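Local coordinates for putative type VI secretion protein (PDB 6SK0), which forms the trimeric spike at the tip of the type VI secretion system, which carries and inhibits a phospholipase effector, at the interface of chains A and B. Sequence-based numbering; all coordinates share one arbitrary frame. Chains: chain A/B, Putative type VI secretion protein.

Contact 1: the interface of chains A and B. Residues chain A 643-647; chain B 583-584, 587-588, 615, 652-654.
Two short strands, 642-646 of chain A and 651-655 of chain B, run parallel across the subunit boundary of the VgrG spike, and helices 578-600 and 608-618 of chain B cover one side of the seam. Backbone hydrogen bonds carry the pairing. A:Ile644 N donates a hydrogen bond to B:Gly652 O at 2.9 Å, nearly along the C=O axis, and A:Ile644 O accepts from B:Met654 N in the carbonyl plane. Two residues further on, A:Ser646 N donates to B:Met654 O, so the ladder alternates direction as parallel sheets do.

Apolar groups pack between strand and helix. The methyls of A:Ala645 and B:Ala587 meet tip to tip, CB to CB 3.6 Å, and so small a side chain lets the helix lie close to the strand. B:Met654, bent at chi2 and chi3, crosses A:Arg643 obliquely and brings its CE methyl 3.8 Å from A:Arg643 CD; a flexible thioether suits this lining role.

The side-chain hydrogen bonds come from the tip of A:Arg643. Its CG stands anti to the backbone N (chi1 177°), and a bend at chi3 carries the guanidinium to helix 608-618. There B:Asn615 OD1, the amide oxygen, takes a bond from NH1 and a weak one from A:Arg643 NH2 at 2.9 Å. The NH1 bond lies in the amide carbonyl plane, with A:Arg643 NH1 2.5 Å from B:Asn615 OD1.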
loop_
_atom_site.group_PDB
_atom_site.type_symbol
_atom_site.label_atom_id
_atom_site.label_comp_id
_atom_site.label_asym_id
_atom_site.label_seq_id
_atom_site.Cartn_x
_atom_site.Cartn_y
_atom_site.Cartn_z
ATOM N N ARG A 643 -5.321 5.346 4.590
ATOM C CA ARG A 643 -4.390 4.756 5.530
ATOM C C ARG A 643 -4.505 3.245 5.488
ATOM O O ARG A 643 -5.601 2.691 5.600
ATOM C CB ARG A 643 -4.609 5.243 6.955
ATOM C CG ARG A 643 -3.658 4.555 7.911
ATOM C CD ARG A 643 -3.630 5.189 9.251
ATOM N NE ARG A 643 -3.767 6.629 9.177
ATOM C CZ ARG A 643 -4.184 7.371 10.188
ATOM N NH1 ARG A 643 -4.491 6.797 11.335
ATOM N NH2 ARG A 643 -4.293 8.675 10.049
ATOM N N ILE A 644 -3.367 2.594 5.325
ATOM C CA ILE A 644 -3.223 1.162 5.483
ATOM C C ILE A 644 -2.246 0.975 6.628
ATOM O O ILE A 644 -1.077 1.361 6.523
ATOM C CB ILE A 644 -2.727 0.492 4.198
ATOM C CG1 ILE A 644 -3.812 0.557 3.126
ATOM C CG2 ILE A 644 -2.329 -0.933 4.454
ATOM C CD1 ILE A 644 -3.652 1.684 2.193
ATOM N N ALA A 645 -2.719 0.418 7.733
ATOM C CA ALA A 645 -1.912 0.391 8.938
ATOM C C ALA A 645 -2.071 -0.925 9.676
ATOM O O ALA A 645 -3.191 -1.364 9.945
ATOM C CB ALA A 645 -2.268 1.558 9.861
ATOM N N SER A 646 -0.944 -1.538 10.000
ATOM C CA SER A 646 -0.879 -2.629 10.956
ATOM C C SER A 646 -0.283 -2.081 12.241
ATOM O O SER A 646 0.844 -1.580 12.240
ATOM C CB SER A 646 -0.052 -3.796 10.427
ATOM O OG SER A 646 0.005 -4.823 11.391
ATOM N N GLY A 647 -1.039 -2.178 13.332
ATOM C CA GLY A 647 -0.583 -1.602 14.582
ATOM C C GLY A 647 0.609 -2.322 15.178
ATOM O O GLY A 647 1.529 -1.688 15.694
ATOM N N GLN B 583 -6.302 1.534 16.765
ATOM C CA GLN B 583 -5.416 1.337 15.622
ATOM C C GLN B 583 -5.137 2.649 14.901
ATOM O O GLN B 583 -3.989 2.936 14.548
ATOM C CB GLN B 583 -6.009 0.313 14.658
ATOM C CG GLN B 583 -6.024 -1.101 15.189
ATOM C CD GLN B 583 -4.703 -1.501 15.802
ATOM O OE1 GLN B 583 -4.634 -1.901 16.958
ATOM N NE2 GLN B 583 -3.648 -1.391 15.028
ATOM N N LEU B 584 -6.173 3.454 14.672
ATOM C CA LEU B 584 -5.979 4.734 14.000
ATOM C C LEU B 584 -5.048 5.641 14.793
ATOM O O LEU B 584 -4.144 6.264 14.228
ATOM C CB LEU B 584 -7.322 5.424 13.769
ATOM C CG LEU B 584 -8.297 4.764 12.799
ATOM C CD1 LEU B 584 -9.670 5.367 12.955
ATOM C CD2 LEU B 584 -7.811 4.874 11.364
ATOM N N ALA B 587 -1.407 4.294 14.633
ATOM C CA ALA B 587 -0.800 4.611 13.349
ATOM C C ALA B 587 -0.445 6.085 13.260
ATOM O O ALA B 587 0.640 6.441 12.791
ATOM C CB ALA B 587 -1.735 4.217 12.211
ATOM N N LEU B 588 -1.345 6.955 13.718
ATOM C CA LEU B 588 -1.093 8.385 13.626
ATOM C C LEU B 588 0.064 8.804 14.523
ATOM O O LEU B 588 0.903 9.609 14.117
ATOM C CB LEU B 588 -2.357 9.166 13.974
ATOM C CG LEU B 588 -2.211 10.688 13.984
ATOM C CD1 LEU B 588 -1.808 11.214 12.611
ATOM C CD2 LEU B 588 -3.486 11.352 14.466
ATOM N N ASN B 615 -7.839 10.776 10.721
ATOM C CA ASN B 615 -8.199 10.299 12.049
ATOM C C ASN B 615 -9.477 10.968 12.527
ATOM O O ASN B 615 -10.402 10.300 12.995
ATOM C CB ASN B 615 -7.060 10.550 13.031
ATOM C CG ASN B 615 -6.259 9.305 13.325
ATOM O OD1 ASN B 615 -5.892 8.569 12.423
ATOM N ND2 ASN B 615 -5.990 9.063 14.593
ATOM N N GLY B 652 -1.005 6.909 3.389
ATOM C CA GLY B 652 -0.156 6.585 4.515
ATOM C C GLY B 652 -0.189 5.091 4.788
ATOM O O GLY B 652 -1.254 4.503 4.949
ATOM N N ILE B 653 0.991 4.498 4.823
ATOM C CA ILE B 653 1.160 3.106 5.197
ATOM C C ILE B 653 1.964 3.079 6.482
ATOM O O ILE B 653 3.097 3.573 6.522
ATOM C CB ILE B 653 1.841 2.292 4.090
ATOM C CG1 ILE B 653 1.004 2.350 2.818
ATOM C CG2 ILE B 653 2.055 0.863 4.538
ATOM C CD1 ILE B 653 1.693 1.809 1.628
ATOM N N MET B 654 1.368 2.544 7.534
ATOM C CA MET B 654 2.001 2.441 8.836
ATOM C C MET B 654 2.062 0.983 9.245
ATOM O O MET B 654 1.101 0.235 9.063
ATOM C CB MET B 654 1.249 3.245 9.897
ATOM C CG MET B 654 1.285 4.735 9.700
ATOM S SD MET B 654 0.158 5.315 8.424
ATOM C CE MET B 654 -0.278 6.926 9.074
#

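Contact 2: the interface of chains A and B. Residues chain A 636-642; chain B 611, 644-652.
A strand-turn-strand segment of chain A, strands 634-638 and 642-646 with the corner 639-641 between them, lies along the equivalent but later corner of chain B, in the intertwined beta-prism of the VgrG spike. At the first strand B:Ala645 N donates to A:Met636 O and B:Ala645 O accepts from A:Ser638 N, both nearly along the C=O axes. At the corner B:Gly647 N donates to A:Ser638 O at 2.7 Å, and B:Ser648 N meets a lone pair of A:Ala639 O at 2.9 Å. Past it A:Leu642 N continues the parallel pairing to B:Ser650 O.

Side chains add to the grip on the corner. B:Ser646, with OG anti to its backbone N (chi1 179°), turns its hydroxyl to A:Arg640 O at 2.5 Å, approaching from above the carbonyl plane; a short polar side chain suits so close a backbone. B:Glu649 reaches over the corner with its chain extended beyond CG. B:Glu649 OE1 receives a weak bond from A:Ala641 N at 2.9 Å, while B:Glu649 OE2 forms a salt bridge with A:Arg640 NH1 at 3.1 Å. The guanidinium and carboxylate planes stand 81° apart, and NH1 comes from above the carboxylate plane. The arginine's bend at chi2 (-74°) lays CD alongside the acid.

A:Leu642 supplies apolar contact: CD2 packs tightly on B:Ile644 CG2 at 3.5 Å, and CD1 touches B:Ser646 CB. A:Leu642 O is gripped twice, by B:Gly652 N at 2.8 Å in the carbonyl plane and by B:Gln611 NE2 at 3.3 Å from above it. The glutamine thus ties helix 608-618 of chain B to the start of chain A strand 642-646, where the chain leaves the corner.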
loop_
_atom_site.group_PDB
_atom_site.type_symbol
_atom_site.label_atom_id
_atom_site.label_comp_id
_atom_site.label_asym_id
_atom_site.label_seq_id
_atom_site.Cartn_x
_atom_site.Cartn_y
_atom_site.Cartn_z
ATOM N N MET A 636 -9.272 0.878 -4.229
ATOM C CA MET A 636 -9.546 1.580 -2.984
ATOM C C MET A 636 -9.175 3.034 -3.227
ATOM O O MET A 636 -7.993 3.373 -3.311
ATOM C CB MET A 636 -8.760 0.975 -1.833
ATOM C CG MET A 636 -9.257 1.373 -0.479
ATOM S SD MET A 636 -8.766 0.220 0.807
ATOM C CE MET A 636 -7.178 0.899 1.240
ATOM N N VAL A 637 -10.175 3.887 -3.369
ATOM C CA VAL A 637 -9.942 5.256 -3.793
ATOM C C VAL A 637 -10.696 6.228 -2.906
ATOM O O VAL A 637 -11.770 5.931 -2.377
ATOM C CB VAL A 637 -10.323 5.478 -5.270
ATOM C CG1 VAL A 637 -9.390 4.699 -6.167
ATOM C CG2 VAL A 637 -11.778 5.106 -5.519
ATOM N N SER A 638 -10.120 7.411 -2.769
ATOM C CA SER A 638 -10.726 8.522 -2.064
ATOM C C SER A 638 -10.055 9.791 -2.550
ATOM O O SER A 638 -8.863 9.792 -2.854
ATOM C CB SER A 638 -10.571 8.385 -0.548
ATOM O OG SER A 638 -11.020 9.550 0.106
ATOM N N ALA A 639 -10.830 10.867 -2.628
ATOM C CA ALA A 639 -10.206 12.172 -2.790
ATOM C C ALA A 639 -9.331 12.499 -1.592
ATOM O O ALA A 639 -8.282 13.130 -1.743
ATOM C CB ALA A 639 -11.266 13.251 -2.995
ATOM N N ARG A 640 -9.727 12.047 -0.412
ATOM C CA ARG A 640 -9.020 12.326 0.824
ATOM C C ARG A 640 -7.968 11.257 1.087
ATOM O O ARG A 640 -7.722 10.374 0.267
ATOM C CB ARG A 640 -10.003 12.422 1.982
ATOM C CG ARG A 640 -10.979 13.531 1.831
ATOM C CD ARG A 640 -10.332 14.848 2.084
ATOM N NE ARG A 640 -11.278 15.938 1.906
ATOM C CZ ARG A 640 -11.060 17.182 2.310
ATOM N NH1 ARG A 640 -9.927 17.490 2.922
ATOM N NH2 ARG A 640 -11.976 18.113 2.103
ATOM N N ALA A 641 -7.363 11.319 2.264
ATOM C CA ALA A 641 -6.250 10.450 2.595
ATOM C C ALA A 641 -6.691 8.997 2.723
ATOM O O ALA A 641 -7.830 8.690 3.066
ATOM C CB ALA A 641 -5.593 10.905 3.893
ATOM N N LEU A 642 -5.767 8.103 2.440
ATOM C CA LEU A 642 -5.949 6.689 2.690
ATOM C C LEU A 642 -4.926 6.260 3.721
ATOM O O LEU A 642 -3.805 6.769 3.741
ATOM C CB LEU A 642 -5.801 5.872 1.411
ATOM C CG LEU A 642 -7.033 5.821 0.511
ATOM C CD1 LEU A 642 -7.232 7.130 -0.214
ATOM C CD2 LEU A 642 -6.915 4.700 -0.498
ATOM N N GLN B 611 -3.326 12.935 7.404
ATOM C CA GLN B 611 -3.557 11.746 8.217
ATOM C C GLN B 611 -4.242 12.090 9.536
ATOM O O GLN B 611 -5.093 11.337 10.013
ATOM C CB GLN B 611 -2.239 11.011 8.457
ATOM C CG GLN B 611 -1.633 10.403 7.198
ATOM C CD GLN B 611 -2.553 9.407 6.511
ATOM O OE1 GLN B 611 -3.294 8.680 7.160
ATOM N NE2 GLN B 611 -2.503 9.372 5.193
ATOM N N ILE B 644 -4.596 1.540 -4.794
ATOM C CA ILE B 644 -4.842 2.327 -3.603
ATOM C C ILE B 644 -4.484 3.753 -3.977
ATOM O O ILE B 644 -3.320 4.049 -4.269
ATOM C CB ILE B 644 -4.023 1.828 -2.409
ATOM C CG1 ILE B 644 -4.534 0.461 -1.962
ATOM C CG2 ILE B 644 -4.082 2.805 -1.271
ATOM C CD1 ILE B 644 -3.768 -0.666 -2.519
ATOM N N ALA B 645 -5.473 4.630 -4.003
ATOM C CA ALA B 645 -5.256 5.958 -4.544
ATOM C C ALA B 645 -5.984 7.011 -3.730
ATOM O O ALA B 645 -7.181 6.888 -3.467
ATOM C CB ALA B 645 -5.696 6.032 -6.009
ATOM N N SER B 646 -5.248 8.041 -3.339
ATOM C CA SER B 646 -5.817 9.274 -2.825
ATOM C C SER B 646 -5.694 10.328 -3.913
ATOM O O SER B 646 -4.586 10.637 -4.356
ATOM C CB SER B 646 -5.120 9.728 -1.548
ATOM O OG SER B 646 -5.685 10.936 -1.093
ATOM N N GLY B 647 -6.830 10.872 -4.340
ATOM C CA GLY B 647 -6.812 11.822 -5.435
ATOM C C GLY B 647 -6.153 13.139 -5.079
ATOM O O GLY B 647 -5.411 13.704 -5.883
ATOM N N SER B 648 -6.412 13.645 -3.883
ATOM C CA SER B 648 -5.930 14.955 -3.486
ATOM C C SER B 648 -5.044 14.934 -2.258
ATOM O O SER B 648 -4.411 15.946 -1.959
ATOM C CB SER B 648 -7.107 15.900 -3.216
ATOM O OG SER B 648 -7.919 16.035 -4.358
ATOM N N GLU B 649 -4.980 13.825 -1.546
ATOM C CA GLU B 649 -4.291 13.789 -0.271
ATOM C C GLU B 649 -3.272 12.670 -0.288
ATOM O O GLU B 649 -2.891 12.185 -1.352
ATOM C CB GLU B 649 -5.283 13.619 0.875
ATOM C CG GLU B 649 -6.299 14.725 0.926
ATOM C CD GLU B 649 -6.840 14.979 2.311
ATOM O OE1 GLU B 649 -6.890 14.037 3.124
ATOM O OE2 GLU B 649 -7.209 16.133 2.593
ATOM N N SER B 650 -2.798 12.284 0.876
ATOM C CA SER B 650 -1.704 11.341 0.955
ATOM C C SER B 650 -2.197 9.922 1.192
ATOM O O SER B 650 -3.276 9.694 1.737
ATOM C CB SER B 650 -0.732 11.750 2.054
ATOM O OG SER B 650 0.034 12.858 1.636
ATOM N N VAL B 651 -1.393 8.972 0.757
ATOM C CA VAL B 651 -1.544 7.578 1.129
ATOM C C VAL B 651 -0.523 7.298 2.216
ATOM O O VAL B 651 0.683 7.462 2.006
ATOM C CB VAL B 651 -1.358 6.649 -0.079
ATOM C CG1 VAL B 651 -1.348 5.207 0.358
ATOM C CG2 VAL B 651 -2.444 6.905 -1.111
ATOM N N GLY B 652 -1.005 6.909 3.389
ATOM C CA GLY B 652 -0.156 6.585 4.515
ATOM C C GLY B 652 -0.189 5.091 4.788
ATOM O O GLY B 652 -1.254 4.503 4.949
#

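The C-alpha centres of contact 1 and contact 2 lie about 13 Å apart on one continuous seam, and B:Gly652 belongs to both. Strand 642-646 of chain A and strand 651-655 of chain B run through the two, while helix 608-618 of chain B contributes to each with a different residue. Contact 2 joins the chains around a corner, and contact 1 extends the pairing along the strand that follows. Strand 642-646 pairs in chain B with the preceding strand of chain A (contact 2), and in chain A mainly with the following strand of chain B (contact 1), a shift that fits chains winding around one another in the trimer and should stiffen the spike.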